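Local coordinates for RagA protein (Porphyromonas gingivalis, PDB 6SLN) that probably imports nutrients across the bacterial outer membrane as a TonB-dependent receptor, with a plug domain seated inside a beta-barrel, at residues 118-123 and 957-962; 752-757 and 858-863. All coordinates share one frame; numbering follows the deposited sequence.

Interaction 1 (118-123 and 957-962)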
loop_
_atom_site.group_PDB
_atom_site.type_symbol
_atom_site.label_atom_id
_atom_site.label_comp_id
_atom_site.label_asym_id
_atom_site.label_seq_id
_atom_site.Cartn_x
_atom_site.Cartn_y
_atom_site.Cartn_z
ATOM N N ILE A 118 -2.884 14.209 -27.540
ATOM C CA ILE A 118 -3.357 15.422 -28.215
ATOM C C ILE A 118 -2.239 16.132 -28.971
ATOM O O ILE A 118 -2.485 16.717 -30.034
ATOM C CB ILE A 118 -4.017 16.367 -27.192
ATOM C CG1 ILE A 118 -4.413 17.698 -27.839
ATOM C CG2 ILE A 118 -3.079 16.620 -26.045
ATOM C CD1 ILE A 118 -5.642 17.610 -28.739
ATOM N N MET A 119 -1.006 16.108 -28.453
ATOM C CA MET A 119 0.076 16.843 -29.112
ATOM C C MET A 119 0.335 16.307 -30.514
ATOM O O MET A 119 0.759 17.062 -31.407
ATOM C CB MET A 119 1.351 16.784 -28.263
ATOM C CG MET A 119 1.355 17.774 -27.076
ATOM S SD MET A 119 1.050 19.470 -27.624
ATOM C CE MET A 119 -0.621 19.765 -27.087
ATOM N N ASP A 120 0.053 15.015 -30.725
ATOM C CA ASP A 120 0.180 14.415 -32.042
ATOM C C ASP A 120 -0.603 15.193 -33.094
ATOM O O ASP A 120 -0.180 15.267 -34.256
ATOM C CB ASP A 120 -0.288 12.961 -31.987
ATOM C CG ASP A 120 -0.092 12.244 -33.297
ATOM O OD1 ASP A 120 1.043 11.775 -33.554
ATOM O OD2 ASP A 120 -1.072 12.163 -34.068
ATOM N N ALA A 121 -1.726 15.799 -32.701
ATOM C CA ALA A 121 -2.559 16.551 -33.635
ATOM C C ALA A 121 -1.940 17.882 -34.051
ATOM O O ALA A 121 -2.500 18.551 -34.926
ATOM C CB ALA A 121 -3.941 16.798 -33.019
ATOM N N LEU A 122 -0.823 18.289 -33.441
ATOM C CA LEU A 122 -0.145 19.521 -33.813
ATOM C C LEU A 122 1.124 19.271 -34.606
ATOM O O LEU A 122 1.763 20.228 -35.040
ATOM C CB LEU A 122 0.125 20.377 -32.565
ATOM C CG LEU A 122 -1.232 20.975 -32.180
ATOM C CD1 LEU A 122 -1.830 20.307 -30.950
ATOM C CD2 LEU A 122 -1.227 22.517 -32.067
ATOM N N GLN A 123 1.493 18.013 -34.813
ATOM C CA GLN A 123 2.563 17.701 -35.747
ATOM C C GLN A 123 2.253 18.291 -37.108
ATOM O O GLN A 123 1.214 17.988 -37.701
ATOM C CB GLN A 123 2.744 16.199 -35.858
ATOM C CG GLN A 123 4.096 15.828 -36.362
ATOM C CD GLN A 123 4.197 14.370 -36.707
ATOM O OE1 GLN A 123 3.314 13.820 -37.363
ATOM N NE2 GLN A 123 5.269 13.725 -36.259
ATOM N N MET A 957 -13.248 9.759 -41.508
ATOM C CA MET A 957 -11.946 10.270 -41.112
ATOM C C MET A 957 -10.887 9.173 -41.125
ATOM O O MET A 957 -11.161 8.020 -40.779
ATOM C CB MET A 957 -12.018 10.907 -39.722
ATOM C CG MET A 957 -10.856 11.812 -39.456
ATOM S SD MET A 957 -10.552 11.906 -37.726
ATOM C CE MET A 957 -10.191 10.202 -37.431
ATOM N N ALA A 958 -9.672 9.548 -41.520
ATOM C CA ALA A 958 -8.501 8.686 -41.434
ATOM C C ALA A 958 -7.354 9.435 -40.759
ATOM O O ALA A 958 -7.160 10.634 -40.996
ATOM C CB ALA A 958 -8.070 8.207 -42.828
ATOM N N ARG A 959 -6.597 8.738 -39.912
ATOM C CA ARG A 959 -5.384 9.289 -39.309
ATOM C C ARG A 959 -4.196 8.443 -39.739
ATOM O O ARG A 959 -4.262 7.208 -39.676
ATOM C CB ARG A 959 -5.442 9.340 -37.770
ATOM C CG ARG A 959 -4.168 9.970 -37.143
ATOM C CD ARG A 959 -4.146 9.969 -35.586
ATOM N NE ARG A 959 -3.406 8.820 -35.084
ATOM C CZ ARG A 959 -2.195 8.886 -34.553
ATOM N NH1 ARG A 959 -1.613 10.062 -34.444
ATOM N NH2 ARG A 959 -1.567 7.785 -34.135
ATOM N N ASN A 960 -3.113 9.116 -40.160
ATOM C CA ASN A 960 -1.907 8.459 -40.686
ATOM C C ASN A 960 -2.230 7.535 -41.863
ATOM O O ASN A 960 -1.661 6.449 -41.998
ATOM C CB ASN A 960 -1.166 7.695 -39.589
ATOM C CG ASN A 960 -0.488 8.609 -38.589
ATOM O OD1 ASN A 960 -0.297 9.800 -38.844
ATOM N ND2 ASN A 960 -0.122 8.053 -37.437
ATOM N N LEU A 961 -3.151 7.978 -42.722
ATOM C CA LEU A 961 -3.557 7.197 -43.888
ATOM C C LEU A 961 -2.372 6.788 -44.761
ATOM O O LEU A 961 -2.348 5.671 -45.292
ATOM C CB LEU A 961 -4.561 8.003 -44.709
ATOM C CG LEU A 961 -5.202 7.366 -45.930
ATOM C CD1 LEU A 961 -5.843 6.034 -45.565
ATOM C CD2 LEU A 961 -6.234 8.320 -46.496
ATOM N N LEU A 962 -1.388 7.679 -44.935
ATOM C CA LEU A 962 -0.217 7.385 -45.753
ATOM C C LEU A 962 1.046 7.930 -45.108
ATOM O O LEU A 962 1.056 9.046 -44.582
ATOM C CB LEU A 962 -0.307 7.985 -47.168
ATOM C CG LEU A 962 -1.552 7.832 -48.039
ATOM C CD1 LEU A 962 -1.628 8.988 -49.026
ATOM C CD2 LEU A 962 -1.586 6.481 -48.768
#
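The Arg959 guanidinium has the Asp120 carboxylate at its edge, roughly in plane; one face is covered by Asn960, whose ND2 sits about 3.5 Å above the plane, over the centre of the group. The carboxylate is turned 67° from the guanidinium plane, and NH1 is the nitrogen nearest the acid, though the fine geometry is doubtful. Asp120 OD2 and Arg959 NH1 form the salt bridge; they are modelled too close together for their exact positions to be trusted, and the charge pairing is firmer than its length. Asp120 OD1 also makes a weak hydrogen bond with Thr133 OG1 and a long, weak ion pair with Lys930. The two side chains come from opposite directions and span the 10.5 Å between Asp120 CA and Arg959 CA. Arg959 runs out fully extended as far as CD, then bends at chi3 (96°), which brings NH1 round to the acid. Its NE is bonded to Gln988 OE1, a second hold that probably helps to set the rotation of the guanidinium. Buried charges thus meet across the join, probably stabilising each other's ionised forms. Asp120 belongs to the 3-10 turn 119-122 of the plug, which packs through Met119 and Leu122 on strand 180-186. Arg959 stands at a corner of barrel strand 951-964, flanked by strands 921-937 and 986-996, so the contact ties plug to barrel wall.

Interaction 2 (752-757 and 858-863)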
loop_
_atom_site.group_PDB
_atom_site.type_symbol
_atom_site.label_atom_id
_atom_site.label_comp_id
_atom_site.label_asym_id
_atom_site.label_seq_id
_atom_site.Cartn_x
_atom_site.Cartn_y
_atom_site.Cartn_z
ATOM N N ASN A 752 -14.964 26.743 -51.827
ATOM C CA ASN A 752 -13.997 27.396 -50.939
ATOM C C ASN A 752 -12.792 26.464 -50.755
ATOM O O ASN A 752 -12.851 25.530 -49.952
ATOM C CB ASN A 752 -14.616 27.753 -49.597
ATOM C CG ASN A 752 -13.635 28.466 -48.677
ATOM O OD1 ASN A 752 -12.479 28.695 -49.038
ATOM N ND2 ASN A 752 -14.093 28.820 -47.473
ATOM N N VAL A 753 -11.706 26.768 -51.464
ATOM C CA VAL A 753 -10.450 26.041 -51.349
ATOM C C VAL A 753 -9.495 26.889 -50.529
ATOM O O VAL A 753 -9.315 28.075 -50.827
ATOM C CB VAL A 753 -9.867 25.739 -52.735
ATOM C CG1 VAL A 753 -8.724 24.772 -52.617
ATOM C CG2 VAL A 753 -10.943 25.179 -53.639
ATOM N N TYR A 754 -8.876 26.285 -49.504
ATOM C CA TYR A 754 -7.976 26.993 -48.601
ATOM C C TYR A 754 -6.754 26.127 -48.339
ATOM O O TYR A 754 -6.821 24.894 -48.396
ATOM C CB TYR A 754 -8.644 27.346 -47.258
ATOM C CG TYR A 754 -9.563 26.260 -46.757
ATOM C CD1 TYR A 754 -10.863 26.144 -47.249
ATOM C CD2 TYR A 754 -9.130 25.340 -45.814
ATOM C CE1 TYR A 754 -11.707 25.142 -46.812
ATOM C CE2 TYR A 754 -9.972 24.332 -45.363
ATOM C CZ TYR A 754 -11.261 24.237 -45.870
ATOM O OH TYR A 754 -12.116 23.242 -45.443
ATOM N N ALA A 755 -5.634 26.789 -48.049
ATOM C CA ALA A 755 -4.348 26.128 -47.877
ATOM C C ALA A 755 -3.560 26.788 -46.758
ATOM O O ALA A 755 -3.607 28.009 -46.563
ATOM C CB ALA A 755 -3.521 26.162 -49.163
ATOM N N SER A 756 -2.832 25.964 -46.028
ATOM C CA SER A 756 -1.982 26.421 -44.947
ATOM C C SER A 756 -0.661 25.694 -45.098
ATOM O O SER A 756 -0.642 24.472 -45.274
ATOM C CB SER A 756 -2.628 26.140 -43.590
ATOM O OG SER A 756 -1.652 25.885 -42.598
ATOM N N ALA A 757 0.432 26.442 -45.078
ATOM C CA ALA A 757 1.768 25.886 -45.200
ATOM C C ALA A 757 2.545 26.206 -43.935
ATOM O O ALA A 757 2.151 27.053 -43.134
ATOM C CB ALA A 757 2.487 26.438 -46.438
ATOM N N SER A 858 -17.185 18.912 -47.242
ATOM C CA SER A 858 -15.819 19.344 -46.994
ATOM C C SER A 858 -14.864 18.166 -47.035
ATOM O O SER A 858 -15.197 17.053 -46.615
ATOM C CB SER A 858 -15.671 20.031 -45.635
ATOM O OG SER A 858 -16.386 21.243 -45.612
ATOM N N LEU A 859 -13.663 18.433 -47.532
ATOM C CA LEU A 859 -12.560 17.490 -47.439
ATOM C C LEU A 859 -11.349 18.254 -46.936
ATOM O O LEU A 859 -10.941 19.244 -47.553
ATOM C CB LEU A 859 -12.270 16.830 -48.787
ATOM C CG LEU A 859 -11.194 15.751 -48.728
ATOM C CD1 LEU A 859 -11.736 14.400 -49.164
ATOM C CD2 LEU A 859 -10.073 16.181 -49.611
ATOM N N ASP A 860 -10.787 17.808 -45.814
ATOM C CA ASP A 860 -9.633 18.454 -45.202
ATOM C C ASP A 860 -8.503 17.451 -45.034
ATOM O O ASP A 860 -8.704 16.362 -44.486
ATOM C CB ASP A 860 -9.995 19.085 -43.858
ATOM C CG ASP A 860 -10.618 20.448 -44.023
ATOM O OD1 ASP A 860 -9.907 21.459 -43.837
ATOM O OD2 ASP A 860 -11.813 20.507 -44.380
ATOM N N ALA A 861 -7.324 17.824 -45.516
ATOM C CA ALA A 861 -6.124 17.012 -45.408
ATOM C C ALA A 861 -5.099 17.790 -44.602
ATOM O O ALA A 861 -4.837 18.964 -44.886
ATOM C CB ALA A 861 -5.562 16.653 -46.786
ATOM N N ASP A 862 -4.542 17.150 -43.588
ATOM C CA ASP A 862 -3.480 17.730 -42.780
ATOM C C ASP A 862 -2.232 16.879 -42.994
ATOM O O ASP A 862 -2.210 15.695 -42.636
ATOM C CB ASP A 862 -3.894 17.798 -41.310
ATOM C CG ASP A 862 -4.890 18.913 -41.038
ATOM O OD1 ASP A 862 -6.093 18.713 -41.298
ATOM O OD2 ASP A 862 -4.478 19.991 -40.566
ATOM N N PHE A 863 -1.214 17.473 -43.608
ATOM C CA PHE A 863 0.082 16.841 -43.787
ATOM C C PHE A 863 1.114 17.442 -42.846
ATOM O O PHE A 863 0.999 18.585 -42.394
ATOM C CB PHE A 863 0.612 17.010 -45.204
ATOM C CG PHE A 863 -0.201 16.357 -46.248
ATOM C CD1 PHE A 863 -1.358 16.949 -46.707
ATOM C CD2 PHE A 863 0.233 15.185 -46.830
ATOM C CE1 PHE A 863 -2.082 16.368 -47.701
ATOM C CE2 PHE A 863 -0.487 14.595 -47.817
ATOM C CZ PHE A 863 -1.652 15.184 -48.255
#
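Tyr754 reaches Asp860 from strand 752-764, spanning strand 844-853, which pairs antiparallel with both partners' strands and so leaves those two running parallel. At the start of 752-757, Asn752 bonds through its backbone to Ser853 of this intervening strand, and Val753 packs on Ile745 of strand 732-746. Tyr754 follows, its backbone joined to Gly851. Its CG stands between the backbone N and the carbonyl carbon (chi1 38°), and the ring is carried across the middle strand, touching Ser853 on the way. Tyr754 CA and Asp860 CA are 9.3 Å apart, a gap closed by side chains alone. The Tyr754 hydroxyl donates to Asp860, with OH to OD2 at 2.9 Å, meeting the oxygen on its syn side, 17° out of the carboxylate plane. The other oxygen, Asp860 OD1, lies in the ring plane at its edge, beside Tyr754 CE2. Ring and carboxylate planes differ by 37°, while the side chains cross at about a right angle. Further on, Ala755 packs on Ile745, on the other side of the strand from Tyr754, Ser756 touches Ser849, and Ala757 packs on Leu741, in the alternation of a beta-strand. The hydroxyl bond would help to offset the negative charge of Asp860 if, as is likely, the acid is ionised; the ring C-H edge toward OD1 could add a little.

How the interactions relate
Both contacts involve the beta-barrel, but in different ways: interaction 1 joins the plug to the wall, whereas interaction 2 joins two strands of the wall that are next but one, across strand 844-853. Their centres are 14 Å apart and their nearest atoms about 5 Å, without touching. Strand 921-937 lies between them, paired on one side with 857-873, which carries Asp860, and on the other with 951-964, which carries Arg959. Its Asn931 is touched by Met957 and weakly hydrogen-bonded to Asp862, giving an indirect link. The centre of interaction 1, which is buried, lies about 13 Å from the chain centre, and that of interaction 2, at the surface, about 25 Å. The phosphatidylethanolamine pocket uses other residues, on strands between 435 and 580.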